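Local coordinates for putative arylalkylamine N-Acetyltransferase 7 (Aedes aegypti, PDB 4FD7), which probably transfers the acetyl group of acetyl-CoA to the amine of an arylalkylamine or related substrate, as a GNAT-family N-acetyltransferase, at residues Q60-A65 against F220-I225. Sequence-based numbering, arbitrary orientation.
Sequences QAKGLA and FNYPGI
Lys62 reaches from the last turn of helix 57-62 to the backbone of Asn221, giving its ammonium as donor in a hydrogen bond of 2.7 Å from NZ to Asn221 O. The bond lies in the carbonyl plane, with a C=O...N angle of 157°. Bends at chi2 (-51°) and chi3 (-121°) carry CD and CE over to the 220-225 loop, and Lys62 CE passes 3.3 Å from Asn221 O.

Around this bond the packing is mostly between carbon atoms. The Lys62 chain crosses the Tyr222 side chain obliquely, Lys62 CG lying 3.7 Å from Tyr222 CE1, while NZ stands above the ring at a range that allows at most a weak cation-pi attraction. Ala61 points its methyl into the loop: CB sits at the edge of the Tyr222 ring, near its plane, 4.0 Å from Tyr222 CB, and also 4.0 Å from Ile225 CD1. In a close carbon-to-carbonyl contact, Pro223 lays its CD 3.4 Å from Ala61 O.

Tyr222 to Ile225 form a type II beta turn, with Gly224 at positive phi and Ile225 N hydrogen-bonded to Tyr222 O. Tyr222 is anchored beyond this pair by its OH, hydrogen-bonded to Thr128 of helix 120-136. The contact thus packs a helix C-terminus, ended by a Schellman motif at Gly63, against the loop leading into strand 229-236 of the GNAT fold.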
loop_
_atom_site.group_PDB
_atom_site.type_symbol
_atom_site.label_atom_id
_atom_site.label_comp_id
_atom_site.label_asym_id
_atom_site.label_seq_id
_atom_site.Cartn_x
_atom_site.Cartn_y
_atom_site.Cartn_z
ATOM N N GLN A 60 -6.770 -12.906 -2.049
ATOM C CA GLN A 60 -7.818 -13.872 -1.731
ATOM C C GLN A 60 -8.268 -14.632 -2.974
ATOM O O GLN A 60 -8.502 -15.840 -2.921
ATOM C CB GLN A 60 -9.005 -13.143 -1.088
ATOM C CG GLN A 60 -9.580 -13.803 0.168
ATOM C CD GLN A 60 -10.494 -12.859 0.942
ATOM O OE1 GLN A 60 -11.260 -12.093 0.351
ATOM N NE2 GLN A 60 -10.384 -12.878 2.264
ATOM N N ALA A 61 -8.398 -13.928 -4.095
ATOM C CA ALA A 61 -8.846 -14.578 -5.330
ATOM C C ALA A 61 -7.789 -15.555 -5.836
ATOM O O ALA A 61 -8.116 -16.547 -6.490
ATOM C CB ALA A 61 -9.185 -13.551 -6.403
ATOM N N LYS A 62 -6.522 -15.284 -5.545
ATOM C CA LYS A 62 -5.456 -16.198 -5.963
ATOM C C LYS A 62 -5.108 -17.252 -4.912
ATOM O O LYS A 62 -4.298 -18.152 -5.183
ATOM C CB LYS A 62 -4.181 -15.426 -6.345
ATOM C CG LYS A 62 -4.316 -14.551 -7.579
ATOM C CD LYS A 62 -4.893 -15.348 -8.729
ATOM C CE LYS A 62 -3.958 -15.369 -9.904
ATOM N NZ LYS A 62 -4.568 -16.218 -10.966
ATOM N N GLY A 63 -5.703 -17.154 -3.723
ATOM C CA GLY A 63 -5.393 -18.108 -2.665
ATOM C C GLY A 63 -4.005 -17.906 -2.088
ATOM O O GLY A 63 -3.419 -18.825 -1.538
ATOM N N LEU A 64 -3.465 -16.713 -2.244
ATOM C CA LEU A 64 -2.131 -16.402 -1.795
ATOM C C LEU A 64 -1.759 -16.804 -0.353
ATOM O O LEU A 64 -0.678 -17.260 -0.130
ATOM C CB LEU A 64 -1.854 -14.905 -2.008
ATOM C CG LEU A 64 -0.456 -14.380 -1.707
ATOM C CD1 LEU A 64 0.484 -15.521 -1.559
ATOM C CD2 LEU A 64 0.013 -13.480 -2.812
ATOM N N ALA A 65 -2.646 -16.613 0.603
ATOM C CA ALA A 65 -2.265 -16.815 2.000
ATOM C C ALA A 65 -2.024 -18.283 2.399
ATOM O O ALA A 65 -1.445 -18.553 3.447
ATOM C CB ALA A 65 -3.288 -16.162 2.940
ATOM N N PHE A 220 -3.770 -12.909 -15.856
ATOM C CA PHE A 220 -4.380 -11.922 -14.968
ATOM C C PHE A 220 -5.805 -12.318 -14.638
ATOM O O PHE A 220 -6.731 -11.520 -14.820
ATOM C CB PHE A 220 -4.409 -10.532 -15.612
ATOM C CG PHE A 220 -3.057 -10.005 -16.049
ATOM C CD1 PHE A 220 -1.875 -10.652 -15.713
ATOM C CD2 PHE A 220 -2.982 -8.832 -16.786
ATOM C CE1 PHE A 220 -0.639 -10.144 -16.125
ATOM C CE2 PHE A 220 -1.752 -8.319 -17.204
ATOM C CZ PHE A 220 -0.579 -8.982 -16.869
ATOM N N ASN A 221 -5.977 -13.545 -14.157
ATOM C CA ASN A 221 -7.293 -14.111 -13.871
ATOM C C ASN A 221 -7.536 -14.160 -12.359
ATOM O O ASN A 221 -6.706 -14.687 -11.615
ATOM C CB ASN A 221 -7.363 -15.528 -14.452
ATOM C CG ASN A 221 -8.778 -16.021 -14.628
ATOM O OD1 ASN A 221 -9.431 -15.723 -15.638
ATOM N ND2 ASN A 221 -9.265 -16.793 -13.658
ATOM N N TYR A 222 -8.670 -13.623 -11.913
ATOM C CA TYR A 222 -8.959 -13.472 -10.492
ATOM C C TYR A 222 -10.346 -13.976 -10.173
ATOM O O TYR A 222 -11.308 -13.201 -10.160
ATOM C CB TYR A 222 -8.786 -12.009 -10.064
ATOM C CG TYR A 222 -7.360 -11.579 -10.228
ATOM C CD1 TYR A 222 -6.447 -11.753 -9.203
ATOM C CD2 TYR A 222 -6.904 -11.050 -11.431
ATOM C CE1 TYR A 222 -5.118 -11.391 -9.356
ATOM C CE2 TYR A 222 -5.574 -10.690 -11.598
ATOM C CZ TYR A 222 -4.693 -10.862 -10.562
ATOM O OH TYR A 222 -3.376 -10.500 -10.721
ATOM N N PRO A 223 -10.445 -15.290 -9.905
ATOM C CA PRO A 223 -11.718 -15.970 -9.672
ATOM C C PRO A 223 -12.549 -15.275 -8.603
ATOM O O PRO A 223 -12.096 -15.152 -7.452
ATOM C CB PRO A 223 -11.293 -17.350 -9.169
ATOM C CG PRO A 223 -9.889 -17.549 -9.681
ATOM C CD PRO A 223 -9.291 -16.169 -9.647
ATOM N N GLY A 224 -13.727 -14.803 -8.985
ATOM C CA GLY A 224 -14.701 -14.337 -8.019
ATOM C C GLY A 224 -14.763 -12.831 -7.846
ATOM O O GLY A 224 -15.670 -12.322 -7.174
ATOM N N ILE A 225 -13.802 -12.121 -8.430
ATOM C CA ILE A 225 -13.782 -10.656 -8.356
ATOM C C ILE A 225 -13.704 -10.050 -9.754
ATOM O O ILE A 225 -13.231 -8.929 -9.933
ATOM C CB ILE A 225 -12.611 -10.132 -7.483
ATOM C CG1 ILE A 225 -11.261 -10.483 -8.111
ATOM C CG2 ILE A 225 -12.722 -10.676 -6.063
ATOM C CD1 ILE A 225 -10.074 -9.753 -7.485
#